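Local atomic coordinates of agarase (Pseudoalteromonas fuliginea, PDB entry 6XJ9), a protein that probably hydrolyses the beta-1,4 linkages of agarose, as a glycoside hydrolase of family GH50 carrying an agarase CBM-like domain. Residues A595-S600 with A632-V637; H521-I526 with F587-L591. All blocks are in the same frame, centred on the assembly; numbering follows the deposited sequence. Where two conformers were deposited one is given.

Helix 584-609 carries one side of both contacts, and the two sites follow each other along it, with centres about 15 Å apart. Near the start of the helix, contact 2 packs 587-591 against 521-526, where one short helix gives way to the next. Farther along, contact 1 packs 595-600 against 632-637, the last part of helix 627-634 and the loop after it. That helix bears on both sites: E628 hydrogen-bonds to H521, Y522 and S588 of contact 2, while V629 touches L591 of contact 2 and A595 and F599 of contact 1. The centres of contacts 2 and 1 lie about 25 Å and 23 Å from the chain's centre, and the other chain of the assembly touches neither.

Contact 1: residues A595-S600 with A632-V637; sequences ADKYFS and ASAKYV
F599 has S633 CB over the centre of one ring face, 3.5 Å from the centroid and only 8° off the normal, a close CH-pi contact. Over the centre of the opposite face stands CD2 of Y598 from the same helix, whose ring comes edge-on. Beside it the helices approach closely through small residues, A595 CB meeting A632 CB at 3.6 Å. S633 turns its hydroxyl back to the carbonyl of V630, while its own carbonyl accepts both Y636 N and V637 N, which ties the turn that follows back to S633.

Toward solvent the packing gives way to polar groups. Y636, with CG anti to its carbonyl carbon (chi1 -62°), spreads one ring face over the backbone at F599 C and S600 CA, and its CD2 lies 3.7 Å from F599 CB. From the ring edge, Y636 OH donates to D596 OD1 at 2.8 Å, on the syn side but 34° out of the carboxylate plane. A phenylalanine here would probably keep the ring packing but leave D596 OD1 without this donor. K635, deposited in two conformers, has NZ 4.0 Å from D596 OD1 in the one given, a long salt bridge of doubtful weight. On this more solvent-facing side the Y636 hydroxyl is thus the shorter and clearer partner of D596 OD1, and the nearby lysine charge would probably add only a weak, long-range attraction.

Contact 2: residues H521-I526 with F587-L591; sequences HYGIVI and FSILL
The Y522 ring has F587 CB over one face, 3.9 Å from the centroid and 17° off the normal, and CD2 of its neighbour H521 over the other. H521 in turn receives Y522 CZ above the centre of its imidazole, while L591 CD2 comes to the imidazole edge in plane, 3.9 Å from H521 CD2. F587 directs its own ring edge toward the Y522 face in an offset edge-to-face pair with planes at 66°. One face of the phenyl carries V525 CG1, 4.2 Å from the centroid and displaced toward the rim, and I526 CG1 approaches obliquely to 3.6 Å from F587 CE2.

Y522 interrupts the helical run between helices 518-521 and 523-529: it is the first residue to leave the former and occupies the N-cap position of the latter. These are among the helices that lie in sequence between strand 501-506 and helix 584-609, in what is probably the (beta/alpha)8-barrel catalytic domain expected for family GH50, and here they lean on the early turns of helix 584-609.

V525 fills the apolar side, between F587, L590 and L591. Its CG1 lies anti to the backbone N (chi1 165°) and reaches F587 and L590, while CG2 presses onto the helix backbone, 3.5 Å from L591 N, and touches L591 CB at 3.8 Å. The polar tips converge elsewhere: E628 of helix 627-634 hydrogen-bonds through OE2 to both Y522 OH and S588 OG, and through OE1 to H521 NE2, bonds that are likely to limit the turning of the imidazole and the phenol ring where they lie face against face.

Contact 1: residues A595-S600 with A632-V637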
# COMPACT_ATOMS: atom_id res chain seq x y z
N ALA A 595 -13.11 39.27 -20.13
CA ALA A 595 -13.39 37.85 -20.01
C ALA A 595 -14.75 37.50 -20.62
O ALA A 595 -14.94 36.43 -21.21
CB ALA A 595 -13.33 37.44 -18.56
N ASP A 596 -15.71 38.43 -20.51
CA ASP A 596 -17.03 38.20 -21.06
C ASP A 596 -16.97 38.00 -22.58
O ASP A 596 -17.65 37.13 -23.12
CB ASP A 596 -17.99 39.33 -20.68
CG ASP A 596 -19.32 39.19 -21.38
OD1 ASP A 596 -20.19 38.48 -20.86
OD2 ASP A 596 -19.45 39.76 -22.46
N LYS A 597 -16.16 38.82 -23.25
CA LYS A 597 -16.01 38.74 -24.70
C LYS A 597 -15.24 37.46 -25.04
O LYS A 597 -15.59 36.77 -26.00
CB LYS A 597 -15.39 40.02 -25.25
CG LYS A 597 -15.14 40.06 -26.76
CD LYS A 597 -16.40 40.12 -27.61
CE LYS A 597 -16.13 40.36 -29.08
NZ LYS A 597 -17.35 40.12 -29.91
N TYR A 598 -14.22 37.13 -24.24
CA TYR A 598 -13.52 35.87 -24.47
C TYR A 598 -14.51 34.72 -24.51
O TYR A 598 -14.53 33.94 -25.47
CB TYR A 598 -12.43 35.56 -23.43
CG TYR A 598 -11.87 34.16 -23.58
CD1 TYR A 598 -10.96 33.87 -24.59
CD2 TYR A 598 -12.24 33.12 -22.74
CE1 TYR A 598 -10.44 32.60 -24.76
CE2 TYR A 598 -11.72 31.84 -22.90
CZ TYR A 598 -10.81 31.58 -23.91
OH TYR A 598 -10.28 30.33 -24.10
N PHE A 599 -15.29 34.58 -23.43
CA PHE A 599 -16.17 33.43 -23.28
C PHE A 599 -17.33 33.48 -24.28
O PHE A 599 -17.81 32.43 -24.69
CB PHE A 599 -16.60 33.25 -21.83
CG PHE A 599 -15.48 32.70 -20.98
CD1 PHE A 599 -15.12 31.36 -21.08
CD2 PHE A 599 -14.75 33.52 -20.13
CE1 PHE A 599 -14.06 30.85 -20.34
CE2 PHE A 599 -13.71 33.01 -19.38
CZ PHE A 599 -13.35 31.68 -19.49
N SER A 600 -17.77 34.69 -24.63
CA SER A 600 -18.85 34.86 -25.58
C SER A 600 -18.42 34.34 -26.95
O SER A 600 -19.20 33.67 -27.62
CB SER A 600 -19.25 36.32 -25.65
OG SER A 600 -20.28 36.49 -26.60
N ALA A 632 -17.60 35.86 -15.45
CA ALA A 632 -17.87 36.02 -16.87
C ALA A 632 -18.12 34.65 -17.50
O ALA A 632 -19.07 34.49 -18.26
CB ALA A 632 -16.75 36.76 -17.56
N SER A 633 -17.28 33.66 -17.15
CA SER A 633 -17.39 32.33 -17.73
C SER A 633 -18.74 31.67 -17.41
O SER A 633 -19.30 30.95 -18.25
CB SER A 633 -16.23 31.46 -17.33
OG SER A 633 -16.42 30.89 -16.05
N ALA A 634 -19.25 31.92 -16.20
CA ALA A 634 -20.44 31.25 -15.69
C ALA A 634 -21.67 31.53 -16.56
O ALA A 634 -22.60 30.74 -16.57
CB ALA A 634 -20.68 31.63 -14.25
N LYS A 635 -21.63 32.64 -17.30
CA LYS A 635 -22.71 33.07 -18.16
C LYS A 635 -22.70 32.32 -19.48
O LYS A 635 -23.61 32.50 -20.29
CB LYS A 635 -22.55 34.57 -18.46
CG LYS A 635 -22.64 35.50 -17.26
CD LYS A 635 -22.62 36.97 -17.64
CE LYS A 635 -21.25 37.47 -18.06
NZ LYS A 635 -20.54 38.13 -16.94
N TYR A 636 -21.66 31.51 -19.74
CA TYR A 636 -21.52 30.93 -21.07
C TYR A 636 -21.29 29.42 -21.04
O TYR A 636 -21.84 28.72 -21.88
CB TYR A 636 -20.44 31.64 -21.89
CG TYR A 636 -20.72 33.10 -22.16
CD1 TYR A 636 -21.59 33.49 -23.17
CD2 TYR A 636 -20.14 34.09 -21.39
CE1 TYR A 636 -21.86 34.82 -23.41
CE2 TYR A 636 -20.39 35.44 -21.62
CZ TYR A 636 -21.25 35.80 -22.65
OH TYR A 636 -21.50 37.13 -22.89
N VAL A 637 -20.47 28.94 -20.09
CA VAL A 637 -20.04 27.54 -20.06
C VAL A 637 -21.13 26.66 -19.46
O VAL A 637 -21.93 27.11 -18.65
CB VAL A 637 -18.71 27.38 -19.30
CG1 VAL A 637 -17.67 28.36 -19.83
CG2 VAL A 637 -18.89 27.56 -17.80

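Contact 2: residues H521-I526 with F587-L591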
# COMPACT_ATOMS: atom_id res chain seq x y z
N HIS A 521 -3.65 41.10 -10.33
CA HIS A 521 -5.05 40.83 -10.55
C HIS A 521 -5.52 41.53 -11.82
O HIS A 521 -6.14 40.91 -12.69
CB HIS A 521 -5.85 41.28 -9.31
CG HIS A 521 -7.28 40.87 -9.32
ND1 HIS A 521 -8.00 40.73 -8.15
CD2 HIS A 521 -8.13 40.60 -10.33
CE1 HIS A 521 -9.24 40.37 -8.44
NE2 HIS A 521 -9.34 40.29 -9.77
N TYR A 522 -5.20 42.83 -11.93
CA TYR A 522 -5.77 43.65 -12.98
C TYR A 522 -4.71 44.02 -14.01
O TYR A 522 -4.84 45.04 -14.68
CB TYR A 522 -6.47 44.87 -12.39
CG TYR A 522 -7.62 44.52 -11.47
CD1 TYR A 522 -8.79 43.96 -11.98
CD2 TYR A 522 -7.53 44.72 -10.11
CE1 TYR A 522 -9.84 43.61 -11.15
CE2 TYR A 522 -8.58 44.39 -9.27
CZ TYR A 522 -9.73 43.83 -9.79
OH TYR A 522 -10.75 43.49 -8.96
N GLY A 523 -3.68 43.17 -14.14
CA GLY A 523 -2.58 43.43 -15.07
C GLY A 523 -3.04 43.71 -16.50
O GLY A 523 -2.54 44.64 -17.14
N ILE A 524 -3.99 42.91 -17.00
CA ILE A 524 -4.49 43.04 -18.36
C ILE A 524 -5.12 44.42 -18.53
O ILE A 524 -4.97 45.05 -19.57
CB ILE A 524 -5.50 41.92 -18.68
CG1 ILE A 524 -4.87 40.53 -18.68
CG2 ILE A 524 -6.23 42.22 -19.99
CD1 ILE A 524 -3.94 40.28 -19.85
N VAL A 525 -5.85 44.85 -17.50
CA VAL A 525 -6.56 46.12 -17.50
C VAL A 525 -5.53 47.25 -17.46
O VAL A 525 -5.50 48.09 -18.35
CB VAL A 525 -7.55 46.22 -16.33
CG1 VAL A 525 -8.03 47.65 -16.10
CG2 VAL A 525 -8.74 45.28 -16.52
N ILE A 526 -4.66 47.22 -16.44
CA ILE A 526 -3.66 48.26 -16.24
C ILE A 526 -2.87 48.45 -17.52
O ILE A 526 -2.85 49.55 -18.08
CB ILE A 526 -2.78 47.95 -15.01
CG1 ILE A 526 -3.60 48.05 -13.72
CG2 ILE A 526 -1.57 48.87 -14.97
CD1 ILE A 526 -3.06 47.22 -12.58
N PHE A 587 -11.82 48.77 -12.70
CA PHE A 587 -10.88 47.72 -13.08
C PHE A 587 -11.63 46.39 -13.19
O PHE A 587 -11.38 45.60 -14.09
CB PHE A 587 -9.69 47.67 -12.11
CG PHE A 587 -8.63 48.73 -12.32
CD1 PHE A 587 -8.91 49.91 -13.00
CD2 PHE A 587 -7.34 48.55 -11.83
CE1 PHE A 587 -7.94 50.88 -13.18
CE2 PHE A 587 -6.37 49.54 -11.99
CZ PHE A 587 -6.67 50.70 -12.68
N SER A 588 -12.56 46.19 -12.26
CA SER A 588 -13.39 45.00 -12.19
C SER A 588 -14.34 44.93 -13.39
O SER A 588 -14.55 43.85 -13.93
CB SER A 588 -14.14 44.99 -10.89
OG SER A 588 -14.43 43.65 -10.52
N ILE A 589 -14.91 46.08 -13.78
CA ILE A 589 -15.82 46.18 -14.91
C ILE A 589 -15.07 45.84 -16.19
O ILE A 589 -15.56 45.09 -17.03
CB ILE A 589 -16.47 47.58 -14.95
CG1 ILE A 589 -17.60 47.72 -13.92
CG2 ILE A 589 -16.95 47.94 -16.35
CD1 ILE A 589 -18.13 49.14 -13.75
N LEU A 590 -13.84 46.36 -16.29
CA LEU A 590 -13.00 46.21 -17.48
C LEU A 590 -12.53 44.76 -17.59
O LEU A 590 -12.67 44.16 -18.66
CB LEU A 590 -11.85 47.23 -17.44
CG LEU A 590 -12.27 48.70 -17.49
CD1 LEU A 590 -11.06 49.63 -17.57
CD2 LEU A 590 -13.22 48.98 -18.64
N LEU A 591 -12.04 44.18 -16.49
CA LEU A 591 -11.63 42.78 -16.51
C LEU A 591 -12.82 41.85 -16.82
O LEU A 591 -12.70 40.94 -17.64
CB LEU A 591 -10.91 42.39 -15.22
CG LEU A 591 -10.42 40.93 -15.17
CD1 LEU A 591 -9.46 40.65 -16.32
CD2 LEU A 591 -9.74 40.64 -13.83